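PDB 5XSW: chitinase, which probably hydrolyses internal linkages of chitin as an endochitinase, this C-terminal part of the archaeal protein holding a bound N-acetylglucosamine-type sugar. Local coordinates for residues P184-F188 / P284-I290; I402-F406 / F453-L457; F406-R410 / W424-M428. All coordinates share one frame; numbering follows the deposited sequence.

Contact 1 (P184-F188 / P284-I290); sequences PNKYF and PNDTAWI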
ATOM      1  N   PRO A 184       0.906  23.420 -15.499  1.00 28.23           N
ATOM      2  CA  PRO A 184      -0.362  23.289 -16.256  1.00 28.31           C
ATOM      3  C   PRO A 184      -1.478  24.255 -15.853  1.00 28.74           C
ATOM      4  O   PRO A 184      -2.221  24.700 -16.709  1.00 27.04           O
ATOM      5  CB  PRO A 184      -0.806  21.832 -15.943  1.00 26.60           C
ATOM      6  CG  PRO A 184       0.534  21.099 -15.758  1.00 27.98           C
ATOM      7  CD  PRO A 184       1.391  22.113 -14.993  1.00 24.70           C
ATOM      8  N   ASN A 185      -1.627  24.550 -14.561  1.00 25.15           N
ATOM      9  CA  ASN A 185      -2.625  25.553 -14.161  1.00 27.49           C
ATOM     10  C   ASN A 185      -2.327  26.030 -12.762  1.00 31.95           C
ATOM     11  O   ASN A 185      -1.450  25.483 -12.078  1.00 22.42           O
ATOM     12  CB  ASN A 185      -4.055  24.998 -14.226  1.00 24.40           C
ATOM     13  CG  ASN A 185      -4.259  23.784 -13.305  1.00 24.63           C
ATOM     14  OD1 ASN A 185      -4.249  23.912 -12.094  1.00 25.72           O
ATOM     15  ND2 ASN A 185      -4.573  22.609 -13.894  1.00 23.60           N
ATOM     16  N   LYS A 186      -3.059  27.051 -12.334  1.00 26.29           N
ATOM     17  CA  LYS A 186      -2.718  27.742 -11.106  1.00 23.28           C
ATOM     18  C   LYS A 186      -3.184  26.950  -9.921  1.00 24.90           C
ATOM     19  O   LYS A 186      -2.717  27.204  -8.805  1.00 24.28           O
ATOM     20  CB  LYS A 186      -3.376  29.147 -11.115  1.00 26.77           C
ATOM     21  CG  LYS A 186      -4.910  29.044 -11.106  1.00 23.89           C
ATOM     22  CD  LYS A 186      -5.555  30.466 -11.098  1.00 31.37           C
ATOM     23  CE  LYS A 186      -5.420  31.215 -12.397  1.00 42.29           C
ATOM     24  NZ  LYS A 186      -6.457  32.322 -12.396  1.00 50.33           N
ATOM     25  N   TYR A 187      -4.163  26.042 -10.099  1.00 21.17           N
ATOM     26  CA  TYR A 187      -4.627  25.287  -8.929  1.00 21.82           C
ATOM     27  C   TYR A 187      -3.544  24.273  -8.541  1.00 23.24           C
ATOM     28  O   TYR A 187      -3.253  24.051  -7.368  1.00 20.13           O
ATOM     29  CB  TYR A 187      -5.984  24.592  -9.195  1.00 22.41           C
ATOM     30  CG  TYR A 187      -6.975  25.626  -9.653  1.00 27.27           C
ATOM     31  CD1 TYR A 187      -7.354  26.658  -8.803  1.00 26.83           C
ATOM     32  CD2 TYR A 187      -7.473  25.623 -10.960  1.00 27.57           C
ATOM     33  CE1 TYR A 187      -8.233  27.664  -9.245  1.00 27.64           C
ATOM     34  CE2 TYR A 187      -8.331  26.624 -11.404  1.00 38.64           C
ATOM     35  CZ  TYR A 187      -8.720  27.628 -10.529  1.00 30.11           C
ATOM     36  OH  TYR A 187      -9.565  28.627 -10.970  1.00 38.99           O
ATOM     37  N   PHE A 188      -2.963  23.670  -9.557  1.00 21.61           N
ATOM     38  CA  PHE A 188      -1.780  22.824  -9.373  1.00 24.00           C
ATOM     39  C   PHE A 188      -0.647  23.627  -8.712  1.00 24.26           C
ATOM     40  O   PHE A 188       0.030  23.140  -7.773  1.00 21.55           O
ATOM     41  CB  PHE A 188      -1.298  22.278 -10.739  1.00 18.85           C
ATOM     42  CG  PHE A 188       0.007  21.474 -10.635  1.00 20.89           C
ATOM     43  CD1 PHE A 188       0.032  20.258  -9.947  1.00 21.75           C
ATOM     44  CD2 PHE A 188       1.165  21.925 -11.226  1.00 21.43           C
ATOM     45  CE1 PHE A 188       1.267  19.489  -9.856  1.00 19.83           C
ATOM     46  CE2 PHE A 188       2.384  21.197 -11.116  1.00 22.22           C
ATOM     47  CZ  PHE A 188       2.392  19.969 -10.433  1.00 20.33           C
ATOM     48  N   PRO A 284      -8.936  22.157 -15.808  1.00 30.58           N
ATOM     49  CA  PRO A 284      -8.141  22.682 -14.670  1.00 27.37           C
ATOM     50  C   PRO A 284      -8.896  22.626 -13.363  1.00 28.47           C
ATOM     51  O   PRO A 284      -8.299  22.723 -12.289  1.00 29.48           O
ATOM     52  CB  PRO A 284      -7.856  24.159 -15.064  1.00 31.57           C
ATOM     53  CG  PRO A 284      -8.905  24.471 -16.124  1.00 31.10           C
ATOM     54  CD  PRO A 284      -9.185  23.177 -16.852  1.00 30.70           C
ATOM     55  N   ASN A 285     -10.207  22.448 -13.438  1.00 24.03           N
ATOM     56  CA  ASN A 285     -10.996  22.349 -12.205  1.00 25.17           C
ATOM     57  C   ASN A 285     -11.010  20.981 -11.581  1.00 30.36           C
ATOM     58  O   ASN A 285     -11.627  20.775 -10.520  1.00 26.08           O
ATOM     59  CB  ASN A 285     -12.457  22.752 -12.471  1.00 33.08           C
ATOM     60  CG  ASN A 285     -12.593  24.171 -12.994  1.00 39.85           C
ATOM     61  OD1 ASN A 285     -11.817  25.081 -12.655  1.00 42.32           O
ATOM     62  ND2 ASN A 285     -13.588  24.363 -13.838  1.00 47.79           N
ATOM     63  N   ASP A 286     -10.323  20.023 -12.207  1.00 26.17           N
ATOM     64  CA  ASP A 286     -10.283  18.697 -11.586  1.00 24.72           C
ATOM     65  C   ASP A 286      -9.566  18.853 -10.215  1.00 21.68           C
ATOM     66  O   ASP A 286      -8.469  19.411 -10.169  1.00 25.86           O
ATOM     67  CB  ASP A 286      -9.539  17.721 -12.516  1.00 25.94           C
ATOM     68  CG  ASP A 286      -9.609  16.298 -12.052  1.00 33.01           C
ATOM     69  OD1 ASP A 286      -9.446  16.001 -10.844  1.00 28.73           O
ATOM     70  OD2 ASP A 286      -9.902  15.451 -12.917  1.00 46.20           O
ATOM     71  N   THR A 287     -10.178  18.391  -9.128  1.00 25.18           N
ATOM     72  CA  THR A 287      -9.628  18.668  -7.801  1.00 24.67           C
ATOM     73  C   THR A 287      -8.303  17.951  -7.594  1.00 23.61           C
ATOM     74  O   THR A 287      -7.513  18.335  -6.709  1.00 21.22           O
ATOM     75  CB  THR A 287     -10.607  18.262  -6.655  1.00 22.62           C
ATOM     76  OG1 THR A 287     -10.926  16.851  -6.722  1.00 25.93           O
ATOM     77  CG2 THR A 287     -11.913  19.185  -6.719  1.00 24.98           C
ATOM     78  N   ALA A 288      -8.034  16.912  -8.392  1.00 22.28           N
ATOM     79  CA  ALA A 288      -6.741  16.189  -8.258  1.00 23.18           C
ATOM     80  C   ALA A 288      -5.554  17.099  -8.664  1.00 23.00           C
ATOM     81  O   ALA A 288      -4.413  16.799  -8.359  1.00 21.25           O
ATOM     82  CB  ALA A 288      -6.779  14.873  -9.116  1.00 23.04           C
ATOM     83  N   TRP A 289      -5.801  18.203  -9.369  1.00 21.01           N
ATOM     84  CA  TRP A 289      -4.695  19.136  -9.640  1.00 21.28           C
ATOM     85  C   TRP A 289      -4.162  19.710  -8.301  1.00 22.03           C
ATOM     86  O   TRP A 289      -3.004  20.043  -8.166  1.00 21.31           O
ATOM     87  CB  TRP A 289      -5.146  20.280 -10.535  1.00 20.27           C
ATOM     88  CG  TRP A 289      -5.249  19.851 -12.028  1.00 22.99           C
ATOM     89  CD1 TRP A 289      -6.400  19.830 -12.810  1.00 20.99           C
ATOM     90  CD2 TRP A 289      -4.192  19.418 -12.842  1.00 20.97           C
ATOM     91  NE1 TRP A 289      -6.074  19.377 -14.079  1.00 21.97           N
ATOM     92  CE2 TRP A 289      -4.719  19.162 -14.133  1.00 19.10           C
ATOM     93  CE3 TRP A 289      -2.800  19.234 -12.624  1.00 19.81           C
ATOM     94  CZ2 TRP A 289      -3.924  18.718 -15.193  1.00 21.51           C
ATOM     95  CZ3 TRP A 289      -1.998  18.809 -13.703  1.00 21.25           C
ATOM     96  CH2 TRP A 289      -2.567  18.555 -14.972  1.00 23.57           C
ATOM     97  N   ILE A 290      -5.030  19.816  -7.321  1.00 22.49           N
ATOM     98  CA  ILE A 290      -4.621  20.318  -6.022  1.00 25.03           C
ATOM     99  C   ILE A 290      -4.161  19.181  -5.116  1.00 22.46           C
ATOM    100  O   ILE A 290      -3.107  19.269  -4.474  1.00 21.71           O
ATOM    101  CB  ILE A 290      -5.795  21.068  -5.348  1.00 22.99           C
ATOM    102  CG1 ILE A 290      -6.109  22.345  -6.119  1.00 24.47           C
ATOM    103  CG2 ILE A 290      -5.498  21.325  -3.868  1.00 23.30           C
ATOM    104  CD1 ILE A 290      -7.515  23.040  -5.672  1.00 24.25           C
TER
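The start of helix 186-199, sealed by the N-cap residue N185, packs against the turn that leads into helix 288-311, and N185 and W289 meet at the centre of this junction. The amide of N185 works in two directions. With CG held between the backbone N and the carbonyl carbon (chi1 60°), OD1 folds back over the first helical turn and accepts from F188 N at 2.9 Å in a nearly straight bond, with a weaker, bent one from Y187 N. The ND2 end is thereby left pointing across the contact, where it sits over one face of the W289 indole, 3.4 Å from CD2, the amide standing almost perpendicular to the ring. P184 CB adds an apolar touch at W289 CH2, 3.8 Å away.

Further along, the edge of the indole is directed at the face of the F188 ring, an offset edge-to-face pair with planes 74° apart. Alongside, F188 CA lies 3.3 Å from W289 O in a CA-H...O contact; that carbonyl is buried without any stronger partner. Y187 approaches P284 obliquely, its CD2 3.3 Å from P284 O, while its CB rests on I290 CG1 at 3.8 Å. The hydroxyl of Y187 leaves the contact to bond D401 and a glycerol molecule, and its ring meets Y404 edge-to-face. In the other segment D286 caps the turn that leads into a helix, OD1 accepting from A288 N at 3.0 Å on the anti side of the carboxylate. Strand 235-239 adds W239, which touches both P184 and W289. The junction is thus built on an asparagine N-cap that opens helix 186-199, its amide also packed on the indole of the incoming helix.

Contact 2 (I402-F406 / F453-L457); sequences IEYFF and FLTIL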
ATOM      1  N   ILE A 402      -8.874  31.466  -4.519  1.00 30.33           N
ATOM      2  CA  ILE A 402      -8.427  31.197  -3.152  1.00 29.08           C
ATOM      3  C   ILE A 402      -9.490  30.434  -2.393  1.00 31.82           C
ATOM      4  O   ILE A 402      -9.223  29.449  -1.695  1.00 26.89           O
ATOM      5  CB  ILE A 402      -8.098  32.524  -2.379  1.00 32.71           C
ATOM      6  CG1 ILE A 402      -7.028  33.330  -3.115  1.00 32.74           C
ATOM      7  CG2 ILE A 402      -7.662  32.242  -0.950  1.00 27.27           C
ATOM      8  CD1 ILE A 402      -5.707  32.700  -3.234  1.00 32.50           C
ATOM      9  N   GLU A 403     -10.730  30.880  -2.558  1.00 32.69           N
ATOM     10  CA  GLU A 403     -11.835  30.223  -1.908  1.00 27.45           C
ATOM     11  C   GLU A 403     -11.958  28.764  -2.343  1.00 26.17           C
ATOM     12  O   GLU A 403     -12.239  27.862  -1.542  1.00 29.06           O
ATOM     13  CB  GLU A 403     -13.143  30.995  -2.235  1.00 30.61           C
ATOM     14  CG  GLU A 403     -14.372  30.220  -1.811  1.00 34.36           C
ATOM     15  CD  GLU A 403     -14.567  30.157  -0.296  1.00 49.24           C
ATOM     16  OE1 GLU A 403     -14.135  31.107   0.395  1.00 55.24           O
ATOM     17  OE2 GLU A 403     -15.158  29.158   0.211  1.00 52.70           O
ATOM     18  N   TYR A 404     -11.845  28.568  -3.643  1.00 24.07           N
ATOM     19  CA  TYR A 404     -11.931  27.229  -4.228  1.00 28.57           C
ATOM     20  C   TYR A 404     -10.811  26.334  -3.643  1.00 26.53           C
ATOM     21  O   TYR A 404     -11.030  25.215  -3.144  1.00 26.06           O
ATOM     22  CB  TYR A 404     -11.800  27.355  -5.758  1.00 27.65           C
ATOM     23  CG  TYR A 404     -11.606  26.001  -6.414  1.00 33.61           C
ATOM     24  CD1 TYR A 404     -12.555  24.988  -6.275  1.00 28.97           C
ATOM     25  CD2 TYR A 404     -10.460  25.737  -7.145  1.00 31.96           C
ATOM     26  CE1 TYR A 404     -12.344  23.730  -6.871  1.00 34.44           C
ATOM     27  CE2 TYR A 404     -10.257  24.515  -7.740  1.00 30.91           C
ATOM     28  CZ  TYR A 404     -11.192  23.522  -7.602  1.00 28.73           C
ATOM     29  OH  TYR A 404     -10.906  22.308  -8.213  1.00 36.21           O
ATOM     30  N   PHE A 405      -9.599  26.864  -3.691  1.00 28.52           N
ATOM     31  CA  PHE A 405      -8.445  26.150  -3.135  1.00 25.69           C
ATOM     32  C   PHE A 405      -8.705  25.676  -1.710  1.00 29.54           C
ATOM     33  O   PHE A 405      -8.566  24.477  -1.411  1.00 24.15           O
ATOM     34  CB  PHE A 405      -7.199  27.025  -3.200  1.00 24.00           C
ATOM     35  CG  PHE A 405      -5.986  26.337  -2.623  1.00 24.15           C
ATOM     36  CD1 PHE A 405      -5.311  25.364  -3.368  1.00 25.25           C
ATOM     37  CD2 PHE A 405      -5.559  26.613  -1.323  1.00 25.24           C
ATOM     38  CE1 PHE A 405      -4.215  24.683  -2.823  1.00 24.30           C
ATOM     39  CE2 PHE A 405      -4.453  25.931  -0.780  1.00 27.89           C
ATOM     40  CZ  PHE A 405      -3.783  24.987  -1.547  1.00 26.34           C
ATOM     41  N   PHE A 406      -9.185  26.551  -0.818  1.00 28.19           N
ATOM     42  CA  PHE A 406      -9.374  26.097   0.551  1.00 27.40           C
ATOM     43  C   PHE A 406     -10.592  25.185   0.766  1.00 27.59           C
ATOM     44  O   PHE A 406     -10.546  24.349   1.638  1.00 28.75           O
ATOM     45  CB  PHE A 406      -9.447  27.287   1.534  1.00 31.00           C
ATOM     46  CG  PHE A 406      -8.117  27.904   1.790  1.00 26.40           C
ATOM     47  CD1 PHE A 406      -7.227  27.304   2.663  1.00 29.56           C
ATOM     48  CD2 PHE A 406      -7.717  29.048   1.112  1.00 26.35           C
ATOM     49  CE1 PHE A 406      -5.950  27.844   2.898  1.00 28.95           C
ATOM     50  CE2 PHE A 406      -6.426  29.593   1.344  1.00 27.70           C
ATOM     51  CZ  PHE A 406      -5.545  28.974   2.227  1.00 27.99           C
ATOM     52  N   PHE A 453       1.235  34.340  -2.420  1.00 26.65           N
ATOM     53  CA  PHE A 453       0.492  33.166  -1.950  1.00 23.53           C
ATOM     54  C   PHE A 453       1.099  32.488  -0.693  1.00 21.19           C
ATOM     55  O   PHE A 453       0.361  31.943   0.134  1.00 24.88           O
ATOM     56  CB  PHE A 453       0.299  32.115  -3.110  1.00 24.37           C
ATOM     57  CG  PHE A 453      -0.715  31.042  -2.751  1.00 24.34           C
ATOM     58  CD1 PHE A 453      -2.027  31.375  -2.518  1.00 24.07           C
ATOM     59  CD2 PHE A 453      -0.332  29.696  -2.631  1.00 25.39           C
ATOM     60  CE1 PHE A 453      -2.985  30.401  -2.134  1.00 27.11           C
ATOM     61  CE2 PHE A 453      -1.250  28.711  -2.273  1.00 22.43           C
ATOM     62  CZ  PHE A 453      -2.581  29.050  -2.019  1.00 26.14           C
ATOM     63  N   LEU A 454       2.428  32.523  -0.503  1.00 25.08           N
ATOM     64  CA  LEU A 454       2.950  31.962   0.744  1.00 23.63           C
ATOM     65  C   LEU A 454       2.424  32.707   1.976  1.00 27.38           C
ATOM     66  O   LEU A 454       2.159  32.099   3.022  1.00 23.46           O
ATOM     67  CB  LEU A 454       4.482  31.998   0.796  1.00 24.88           C
ATOM     68  CG  LEU A 454       5.200  30.954  -0.074  1.00 29.55           C
ATOM     69  CD1 LEU A 454       6.757  31.068   0.093  1.00 26.89           C
ATOM     70  CD2 LEU A 454       4.688  29.532   0.346  1.00 26.10           C
ATOM     71  N   THR A 455       2.240  34.017   1.830  1.00 28.06           N
ATOM     72  CA  THR A 455       1.722  34.807   2.987  1.00 24.26           C
ATOM     73  C   THR A 455       0.256  34.416   3.272  1.00 23.33           C
ATOM     74  O   THR A 455      -0.148  34.213   4.418  1.00 27.69           O
ATOM     75  CB  THR A 455       1.911  36.321   2.705  1.00 26.82           C
ATOM     76  OG1 THR A 455       3.318  36.611   2.664  1.00 27.66           O
ATOM     77  CG2 THR A 455       1.282  37.157   3.870  1.00 28.89           C
ATOM     78  N   ILE A 456      -0.523  34.194   2.200  1.00 25.34           N
ATOM     79  CA  ILE A 456      -1.891  33.702   2.349  1.00 22.09           C
ATOM     80  C   ILE A 456      -1.913  32.354   3.063  1.00 27.67           C
ATOM     81  O   ILE A 456      -2.701  32.105   4.006  1.00 27.73           O
ATOM     82  CB  ILE A 456      -2.597  33.546   0.976  1.00 28.88           C
ATOM     83  CG1 ILE A 456      -2.812  34.903   0.272  1.00 28.77           C
ATOM     84  CG2 ILE A 456      -3.898  32.700   1.168  1.00 25.17           C
ATOM     85  CD1 ILE A 456      -3.903  35.831   0.975  1.00 30.30           C
ATOM     86  N   LEU A 457      -1.053  31.444   2.612  1.00 25.09           N
ATOM     87  CA  LEU A 457      -0.945  30.141   3.314  1.00 23.53           C
ATOM     88  C   LEU A 457      -0.599  30.270   4.826  1.00 22.83           C
ATOM     89  O   LEU A 457      -1.180  29.570   5.683  1.00 24.42           O
ATOM     90  CB  LEU A 457       0.111  29.261   2.631  1.00 25.71           C
ATOM     91  CG  LEU A 457      -0.309  28.687   1.236  1.00 29.96           C
ATOM     92  CD1 LEU A 457       0.821  27.833   0.594  1.00 26.47           C
ATOM     93  CD2 LEU A 457      -1.623  27.869   1.352  1.00 25.32           C
TER
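F405 and F453 meet as a T-shaped pair between helices 399-412 and 449-461. The edge of F453 is directed at the face of F405, with planes 84° apart and CZ of F453 3.8 Å from CE2 of F405, toward the rim of that ring. Both phenylalanines have CG anti to the backbone N (chi1 179° in F405, -167° in F453), which carries the rings across a wide gap between the segment axes, 12.8 Å at closest approach. The same F453 edge also receives I402, whose CD1 comes within 3.7 Å of F453 CE1 as the two side chains run antiparallel alongside each other.

The looser part lies around F406. Its CE2 takes I456 CG2 at the ring edge, 4.0 Å away, and its CZ is 4.2 Å from L457 CD2, a methyl that also lies 4.0 Å from F405 CE2. Even this slacker side is buried rather than open to water: M428 and V431 of helix 421-439 cover F406, and M190 of helix 186-199 touches both F405 and F453. Were F453 replaced by an alanine, I402 CD1 would probably be left beside a gap and the F405 face without its edge partner. With nothing but carbon atoms meeting, cohesion here depends on the shape of the side chains and on burial.

Contact 3 (F406-R410 / W424-M428); sequences FTVVR and WNAMM
R410 and W424 lie against each other almost plane on plane, guanidinium and indole tilted by only 19°, the arginine chain running back along the indole. That chain is extended from CG to NE and passes over the ring system: CD rests above the five-membered ring, 3.4 Å from its centroid, a CH-pi contact. The guanidinium continues off-centre as a cation-pi stack, with CZ 4.1 Å from the same centroid; its NH2 also has a long, weak ion pair with D421.

W424 reaches this position with CG anti to its own backbone N (chi1 -168°), which directs the six-membered ring at helix 399-412. There F406 O meets the indole edge near its plane, 3.3 Å from CZ2. The opposite indole face is covered by CE of M427 from the next turn, so the ring is sandwiched between arginine and methionine. M428 bends twice to bring SD obliquely to the F406 ring, 4.5 Å from its centroid, a Met-aromatic contact; the sulfur is 3.7 Å from F406 CB. Two nearly antiparallel helices joined by a short connection, with a cation-pi stack on the side of exposed R410 and sulfur and aromatic groups inside, form a helical hairpin.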
ATOM      1  N   PHE A 406      -9.185  26.551  -0.818  1.00 28.19           N
ATOM      2  CA  PHE A 406      -9.374  26.097   0.551  1.00 27.40           C
ATOM      3  C   PHE A 406     -10.592  25.185   0.766  1.00 27.59           C
ATOM      4  O   PHE A 406     -10.546  24.349   1.638  1.00 28.75           O
ATOM      5  CB  PHE A 406      -9.447  27.287   1.534  1.00 31.00           C
ATOM      6  CG  PHE A 406      -8.117  27.904   1.790  1.00 26.40           C
ATOM      7  CD1 PHE A 406      -7.227  27.304   2.663  1.00 29.56           C
ATOM      8  CD2 PHE A 406      -7.717  29.048   1.112  1.00 26.35           C
ATOM      9  CE1 PHE A 406      -5.950  27.844   2.898  1.00 28.95           C
ATOM     10  CE2 PHE A 406      -6.426  29.593   1.344  1.00 27.70           C
ATOM     11  CZ  PHE A 406      -5.545  28.974   2.227  1.00 27.99           C
ATOM     12  N   THR A 407     -11.661  25.353  -0.022  1.00 27.81           N
ATOM     13  CA  THR A 407     -12.757  24.368  -0.056  1.00 26.49           C
ATOM     14  C   THR A 407     -12.248  22.958  -0.382  1.00 25.05           C
ATOM     15  O   THR A 407     -12.620  22.000   0.268  1.00 26.89           O
ATOM     16  CB  THR A 407     -13.819  24.776  -1.125  1.00 32.20           C
ATOM     17  OG1 THR A 407     -14.260  26.108  -0.842  1.00 34.52           O
ATOM     18  CG2 THR A 407     -15.012  23.866  -1.114  1.00 32.49           C
ATOM     19  N   VAL A 408     -11.431  22.838  -1.414  1.00 25.22           N
ATOM     20  CA  VAL A 408     -10.875  21.516  -1.754  1.00 26.11           C
ATOM     21  C   VAL A 408      -9.998  21.010  -0.607  1.00 24.93           C
ATOM     22  O   VAL A 408     -10.086  19.828  -0.156  1.00 24.67           O
ATOM     23  CB  VAL A 408     -10.070  21.590  -3.065  1.00 26.40           C
ATOM     24  CG1 VAL A 408      -9.399  20.186  -3.327  1.00 24.83           C
ATOM     25  CG2 VAL A 408     -11.044  21.997  -4.260  1.00 27.08           C
ATOM     26  N   VAL A 409      -9.156  21.890  -0.062  1.00 27.76           N
ATOM     27  CA  VAL A 409      -8.328  21.423   1.058  1.00 25.49           C
ATOM     28  C   VAL A 409      -9.220  20.893   2.191  1.00 26.35           C
ATOM     29  O   VAL A 409      -8.979  19.842   2.790  1.00 28.96           O
ATOM     30  CB  VAL A 409      -7.393  22.540   1.573  1.00 25.97           C
ATOM     31  CG1 VAL A 409      -6.699  22.074   2.863  1.00 27.59           C
ATOM     32  CG2 VAL A 409      -6.319  22.824   0.488  1.00 25.62           C
ATOM     33  N   ARG A 410     -10.281  21.624   2.486  1.00 28.69           N
ATOM     34  CA  ARG A 410     -11.174  21.172   3.570  1.00 26.00           C
ATOM     35  C   ARG A 410     -11.885  19.857   3.250  1.00 22.02           C
ATOM     36  O   ARG A 410     -12.116  19.029   4.152  1.00 27.97           O
ATOM     37  CB  ARG A 410     -12.242  22.236   3.849  1.00 32.37           C
ATOM     38  CG  ARG A 410     -13.009  21.982   5.147  1.00 37.58           C
ATOM     39  CD  ARG A 410     -13.847  23.188   5.504  1.00 54.87           C
ATOM     40  NE  ARG A 410     -14.541  23.013   6.783  1.00 65.08           N
ATOM     41  CZ  ARG A 410     -15.580  23.756   7.171  1.00 60.65           C
ATOM     42  NH1 ARG A 410     -16.038  24.730   6.381  1.00 54.65           N
ATOM     43  NH2 ARG A 410     -16.159  23.522   8.347  1.00 65.26           N
ATOM     44  N   TRP A 424     -12.553  27.061  11.226  1.00 39.81           N
ATOM     45  CA  TRP A 424     -12.378  27.159   9.768  1.00 35.92           C
ATOM     46  C   TRP A 424     -12.939  28.489   9.254  1.00 39.23           C
ATOM     47  O   TRP A 424     -12.327  29.173   8.421  1.00 37.43           O
ATOM     48  CB  TRP A 424     -13.037  25.974   9.038  1.00 42.48           C
ATOM     49  CG  TRP A 424     -12.606  25.950   7.618  1.00 45.62           C
ATOM     50  CD1 TRP A 424     -13.205  26.591   6.563  1.00 46.90           C
ATOM     51  CD2 TRP A 424     -11.429  25.318   7.087  1.00 39.25           C
ATOM     52  NE1 TRP A 424     -12.489  26.356   5.406  1.00 43.00           N
ATOM     53  CE2 TRP A 424     -11.396  25.585   5.703  1.00 44.76           C
ATOM     54  CE3 TRP A 424     -10.428  24.509   7.637  1.00 40.73           C
ATOM     55  CZ2 TRP A 424     -10.383  25.095   4.868  1.00 39.78           C
ATOM     56  CZ3 TRP A 424      -9.426  24.018   6.798  1.00 39.29           C
ATOM     57  CH2 TRP A 424      -9.411  24.325   5.434  1.00 36.93           C
ATOM     58  N   ASN A 425     -14.115  28.871   9.757  1.00 43.98           N
ATOM     59  CA  ASN A 425     -14.720  30.150   9.364  1.00 39.82           C
ATOM     60  C   ASN A 425     -13.881  31.316   9.788  1.00 33.70           C
ATOM     61  O   ASN A 425     -13.684  32.251   9.014  1.00 35.06           O
ATOM     62  CB  ASN A 425     -16.129  30.291   9.969  1.00 42.57           C
ATOM     63  CG  ASN A 425     -17.096  29.315   9.369  1.00 50.11           C
ATOM     64  OD1 ASN A 425     -16.914  28.868   8.236  1.00 48.54           O
ATOM     65  ND2 ASN A 425     -18.126  28.961  10.124  1.00 62.59           N
ATOM     66  N   ALA A 426     -13.360  31.271  11.018  1.00 36.64           N
ATOM     67  CA  ALA A 426     -12.455  32.347  11.457  1.00 37.22           C
ATOM     68  C   ALA A 426     -11.206  32.417  10.581  1.00 38.11           C
ATOM     69  O   ALA A 426     -10.709  33.509  10.222  1.00 35.49           O
ATOM     70  CB  ALA A 426     -12.060  32.156  12.925  1.00 36.40           C
ATOM     71  N   MET A 427     -10.678  31.242  10.242  1.00 38.88           N
ATOM     72  CA  MET A 427      -9.512  31.182   9.349  1.00 33.82           C
ATOM     73  C   MET A 427      -9.825  31.852   8.000  1.00 28.48           C
ATOM     74  O   MET A 427      -9.063  32.696   7.493  1.00 28.64           O
ATOM     75  CB  MET A 427      -9.069  29.699   9.186  1.00 28.73           C
ATOM     76  CG  MET A 427      -7.771  29.528   8.362  1.00 30.50           C
ATOM     77  SD  MET A 427      -7.739  27.819   7.750  1.00 34.20           S
ATOM     78  CE  MET A 427      -8.803  28.019   6.357  1.00 31.35           C
ATOM     79  N   MET A 428     -10.959  31.498   7.409  1.00 30.31           N
ATOM     80  CA  MET A 428     -11.298  32.033   6.105  1.00 29.29           C
ATOM     81  C   MET A 428     -11.578  33.558   6.141  1.00 34.04           C
ATOM     82  O   MET A 428     -11.216  34.259   5.205  1.00 32.09           O
ATOM     83  CB  MET A 428     -12.502  31.248   5.535  1.00 36.68           C
ATOM     84  CG  MET A 428     -12.116  29.813   5.043  1.00 40.65           C
ATOM     85  SD  MET A 428     -10.643  29.769   3.945  1.00 35.28           S
ATOM     86  CE  MET A 428     -11.145  30.761   2.558  1.00 32.76           C
TER

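Overall arrangement
Helix 399-412 carries two of the three contacts and touches the third. Contact 1 closes first along the chain; contacts 2 and 3 then open from helix 399-412 and share F406, their centres about 9 Å apart. The centre of contact 1 lies about 13 Å from that of contact 2 and 17 Å from that of contact 3. Y404 and V408 bridge the gap by packing against I290 and T287, which links helix 288-311 to helix 399-412. Helices 186-199, 421-439 and 449-461 complete this helical part, separate in sequence from the N-terminal beta sheets, so distant parts of the chain converge into one body.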